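Long-range contacts in FAD-dependent pyridine nucleotide-disulphide oxidoreductase (Desulfovibrio vulgaris, PDB 3IWA), which probably uses FAD to pass electrons from a reduced pyridine nucleotide to a disulphide or related acceptor, as other members of its oxidoreductase family do: residues 187-192 / 221-226; 129-134 / 225-230. One frame throughout, in Å; residues are numbered along the deposited sequence.

Reading from the N terminus, the chain first reaches 129-134, in the loop between strands 123-125 and 138-140, and this waits some ninety residues for its partner, 225-230, in contact 2. Within that long excursion comes 187-192, running off the end of strand 185-189, and contact 1 closes a much shorter loop when 221-226 follows strand 218-220. The shorter loop lies wholly within the longer one, and the two closing segments overlap at Val-225 and Val-226, with the contact centres 14 Å apart. Together they tie the antiparallel sheet starting at 225-230 to the C-terminal ends of the parallel strands 185-189 and 218-220 and to the 129-134 loop.

Contact 1 (187-192 / 221-226); sequences TVVELA and TGEKVV
Gly-222 N donates to Ala-192 O at 3.0 Å; the bond is almost straight, 177° at the hydrogen, yet the donor stands well above the carbonyl plane. Glu-223 N bonds to Glu-190 O at 3.1 Å, and Thr-221 CA adds a CA-H...O contact to that same oxygen. In return, Leu-191 CA brings its hydrogen to Glu-223 O, 3.4 Å away. Ala-192 is positioned from within its own segment: its N is held by Glu-190 OE2 at 2.8 Å through the anti lone pair, while Glu-190 OE1 takes the N-H of Gly-167.

Val-189 CG1, anti to its own backbone N (chi1 174°), lies 3.6 Å from Glu-223 O and also touches CB and CG of Glu-223, whose carboxylate continues to Thr-240 and Arg-243. Thr-221 OG1 bonds to Arg-209. Leu-191 and Lys-224 run side by side, with CD1 of Leu-191 3.9 Å from CB of Lys-224. Backbone bonds and apolar packing thus both join the ends of neighbouring strands in a parallel Rossmann-type sheet. Glu-190, just past strand 185-189 and tied through Gly-167 to the GxGxxG-like turn, sits where this family commonly has an acid for the nucleotide ribose, probably the NAD(P)H side.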
# COMPACT_ATOMS: atom_id res chain seq x y z
N THR A 187 30.07 16.31 -2.83
CA THR A 187 29.30 17.55 -2.68
C THR A 187 28.17 17.58 -3.71
O THR A 187 28.38 17.27 -4.87
CB THR A 187 30.19 18.77 -2.91
OG1 THR A 187 31.36 18.63 -2.12
CG2 THR A 187 29.47 20.07 -2.56
N VAL A 188 26.98 17.94 -3.26
CA VAL A 188 25.83 18.11 -4.15
C VAL A 188 25.61 19.58 -4.31
O VAL A 188 25.60 20.30 -3.34
CB VAL A 188 24.53 17.46 -3.62
CG1 VAL A 188 23.38 17.73 -4.57
CG2 VAL A 188 24.69 15.98 -3.44
N VAL A 189 25.45 20.03 -5.55
CA VAL A 189 25.15 21.41 -5.86
C VAL A 189 23.82 21.47 -6.63
O VAL A 189 23.69 20.91 -7.69
CB VAL A 189 26.30 22.07 -6.71
CG1 VAL A 189 25.90 23.50 -7.16
CG2 VAL A 189 27.63 22.06 -5.92
N GLU A 190 22.86 22.20 -6.08
CA GLU A 190 21.52 22.27 -6.60
C GLU A 190 21.12 23.74 -6.82
O GLU A 190 21.24 24.58 -5.94
CB GLU A 190 20.56 21.55 -5.65
CG GLU A 190 19.07 21.75 -5.91
CD GLU A 190 18.63 21.27 -7.27
OE1 GLU A 190 18.87 20.09 -7.56
OE2 GLU A 190 18.03 22.07 -8.03
N LEU A 191 20.64 24.01 -8.00
CA LEU A 191 20.15 25.30 -8.39
C LEU A 191 18.89 25.73 -7.60
O LEU A 191 18.82 26.85 -7.10
CB LEU A 191 19.91 25.27 -9.90
CG LEU A 191 19.35 26.52 -10.57
CD1 LEU A 191 20.40 27.61 -10.62
CD2 LEU A 191 18.83 26.16 -11.98
N ALA A 192 17.91 24.84 -7.46
CA ALA A 192 16.68 25.16 -6.72
C ALA A 192 17.00 25.38 -5.24
O ALA A 192 18.03 24.91 -4.73
CB ALA A 192 15.64 24.05 -6.90
N THR A 221 22.48 24.53 -1.98
CA THR A 221 21.26 24.89 -2.70
C THR A 221 21.24 26.37 -3.09
O THR A 221 22.07 27.17 -2.64
CB THR A 221 19.99 24.53 -1.85
OG1 THR A 221 20.09 25.07 -0.53
CG2 THR A 221 19.84 23.01 -1.74
N GLY A 222 20.30 26.76 -3.94
CA GLY A 222 20.31 28.08 -4.50
C GLY A 222 21.65 28.46 -5.11
O GLY A 222 22.05 29.62 -5.03
N GLU A 223 22.32 27.49 -5.76
CA GLU A 223 23.68 27.67 -6.25
C GLU A 223 23.84 27.18 -7.68
O GLU A 223 23.48 26.05 -8.00
CB GLU A 223 24.64 26.95 -5.32
CG GLU A 223 26.09 27.31 -5.59
CD GLU A 223 26.99 27.14 -4.40
OE1 GLU A 223 26.54 27.24 -3.25
OE2 GLU A 223 28.20 26.95 -4.64
N LYS A 224 24.38 28.05 -8.53
CA LYS A 224 24.44 27.84 -9.97
C LYS A 224 25.85 27.50 -10.43
O LYS A 224 26.81 28.08 -9.94
CB LYS A 224 23.96 29.10 -10.72
CG LYS A 224 24.07 28.99 -12.26
CD LYS A 224 23.50 30.21 -13.03
CE LYS A 224 22.95 29.80 -14.42
NZ LYS A 224 22.07 30.83 -15.09
N VAL A 225 25.95 26.60 -11.41
CA VAL A 225 27.24 26.23 -11.98
C VAL A 225 27.55 27.28 -13.05
O VAL A 225 26.75 27.51 -13.97
CB VAL A 225 27.26 24.78 -12.59
CG1 VAL A 225 28.53 24.57 -13.38
CG2 VAL A 225 27.14 23.72 -11.52
N VAL A 226 28.71 27.91 -12.91
CA VAL A 226 29.13 28.97 -13.82
C VAL A 226 30.11 28.49 -14.89
O VAL A 226 30.02 28.90 -16.04
CB VAL A 226 29.70 30.18 -13.04
CG1 VAL A 226 30.70 30.94 -13.87
CG2 VAL A 226 28.54 31.11 -12.60

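Contact 2 (129-134 / 225-230); sequences PVEGMD and VVRLEG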
# COMPACT_ATOMS: atom_id res chain seq x y z
N PRO A 129 24.72 25.51 -20.48
CA PRO A 129 25.49 26.11 -21.59
C PRO A 129 26.67 26.92 -21.05
O PRO A 129 26.71 28.16 -21.17
CB PRO A 129 24.46 26.98 -22.30
CG PRO A 129 23.48 27.38 -21.19
CD PRO A 129 23.53 26.30 -20.14
N VAL A 130 27.61 26.18 -20.48
CA VAL A 130 28.75 26.71 -19.77
C VAL A 130 30.02 26.03 -20.28
O VAL A 130 29.99 24.93 -20.85
CB VAL A 130 28.66 26.44 -18.24
CG1 VAL A 130 27.45 27.14 -17.62
CG2 VAL A 130 28.64 24.96 -17.97
N GLU A 131 31.12 26.71 -20.03
CA GLU A 131 32.45 26.34 -20.49
C GLU A 131 32.94 25.09 -19.74
O GLU A 131 32.70 24.94 -18.55
CB GLU A 131 33.36 27.55 -20.24
CG GLU A 131 34.83 27.40 -20.56
CD GLU A 131 35.61 28.67 -20.17
OE1 GLU A 131 35.25 29.76 -20.66
OE2 GLU A 131 36.57 28.58 -19.35
N GLY A 132 33.57 24.17 -20.46
CA GLY A 132 34.19 23.00 -19.83
C GLY A 132 33.29 21.79 -19.70
O GLY A 132 33.68 20.78 -19.14
N MET A 133 32.08 21.88 -20.24
CA MET A 133 31.15 20.75 -20.22
C MET A 133 31.58 19.63 -21.19
O MET A 133 30.80 18.69 -21.44
CB MET A 133 29.71 21.22 -20.50
CG MET A 133 29.02 21.81 -19.25
SD MET A 133 28.59 20.57 -18.01
CE MET A 133 28.68 21.54 -16.51
N ASP A 134 32.80 19.74 -21.72
CA ASP A 134 33.40 18.77 -22.66
C ASP A 134 34.61 18.05 -22.08
O ASP A 134 35.23 17.26 -22.77
CB ASP A 134 33.82 19.47 -23.97
CG ASP A 134 34.80 20.64 -23.75
OD1 ASP A 134 35.83 20.70 -24.47
OD2 ASP A 134 34.55 21.49 -22.85
N VAL A 225 25.95 26.60 -11.41
CA VAL A 225 27.24 26.23 -11.98
C VAL A 225 27.55 27.28 -13.05
O VAL A 225 26.75 27.51 -13.97
CB VAL A 225 27.26 24.78 -12.59
CG1 VAL A 225 28.53 24.57 -13.38
CG2 VAL A 225 27.14 23.72 -11.52
N VAL A 226 28.71 27.91 -12.91
CA VAL A 226 29.13 28.97 -13.82
C VAL A 226 30.11 28.49 -14.89
O VAL A 226 30.02 28.90 -16.04
CB VAL A 226 29.70 30.18 -13.04
CG1 VAL A 226 30.70 30.94 -13.87
CG2 VAL A 226 28.54 31.11 -12.60
N ARG A 227 31.05 27.63 -14.50
CA ARG A 227 31.89 26.95 -15.46
C ARG A 227 32.65 25.80 -14.78
O ARG A 227 32.77 25.75 -13.55
CB ARG A 227 32.86 27.94 -16.13
CG ARG A 227 34.03 28.35 -15.25
CD ARG A 227 35.10 29.23 -15.97
NE ARG A 227 35.83 29.90 -14.91
CZ ARG A 227 35.37 30.95 -14.24
NH1 ARG A 227 34.22 31.51 -14.57
NH2 ARG A 227 36.07 31.46 -13.26
N LEU A 228 33.12 24.86 -15.59
CA LEU A 228 34.06 23.83 -15.17
C LEU A 228 35.47 24.18 -15.68
O LEU A 228 35.64 24.62 -16.81
CB LEU A 228 33.67 22.45 -15.69
CG LEU A 228 32.25 21.95 -15.41
CD1 LEU A 228 32.16 20.42 -15.71
CD2 LEU A 228 31.80 22.28 -13.99
N GLU A 229 36.45 23.99 -14.81
CA GLU A 229 37.85 24.23 -15.10
C GLU A 229 38.64 22.94 -15.09
O GLU A 229 38.40 22.05 -14.23
CB GLU A 229 38.44 25.22 -14.10
CG GLU A 229 38.39 26.63 -14.65
CD GLU A 229 38.66 27.71 -13.65
OE1 GLU A 229 39.45 27.48 -12.71
OE2 GLU A 229 38.10 28.82 -13.86
N GLY A 230 39.57 22.82 -16.05
CA GLY A 230 40.31 21.59 -16.30
C GLY A 230 41.83 21.70 -16.39
O GLY A 230 42.39 22.79 -16.66
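Leu-228, Glu-131 and Val-130 bury the most surface here, and the backbone of Leu-228 supplies the one hydrogen bond between the segments: Leu-228 N to Glu-131 O, 3.0 Å. Its side chain reaches toward the loop. CG stands anti to the carbonyl carbon (chi1 -54°), and CD1 lies 3.8 Å from Gly-132 O and 3.7 Å from the terminal CE of Met-133. The bent methionine chain crosses the leucine obliquely, and its CE touches CG, CD1 and CD2 of Leu-228. The same CE comes more loosely to Val-225 CG1.

Glu-131 lies on the more exposed flank, alongside Arg-227 and pointing the same way. A carboxylate oxygen of Glu-131, OE2, rests 3.7 Å from the CD methylene of Arg-227, and the two CB atoms touch. The charged groups stay apart, with carboxylate and guanidinium planes 46° to each other. Arg-227 NE turns to Glu-229 OE2 instead, in a 2.7 Å salt bridge lying in the guanidinium plane; Glu-229 OE1 continues the chain of charges to Arg-237. The nearby Glu-131 carboxylate may still feel the arginine's charge.

Val-130 points at the strand from the other end of the contact, its CG1 3.5 Å from Val-226 O and close to Val-225 O as well, a methyl laid against two carbonyls.

Val-130 to Met-133 form a type II beta turn. Gly-132, with phi 90°, passes so near the strand that a CB there would collide with Leu-228 O. The turn packs on the edge strand of the small antiparallel sheet 225-230/235-240/244-246, beside a classic beta bulge in which Val-226 and Arg-227 both face Ile-239. That sheet is inserted between strands 218-220 and 249-252 of the parallel Rossmann-type sheet of this pyridine nucleotide-disulphide oxidoreductase.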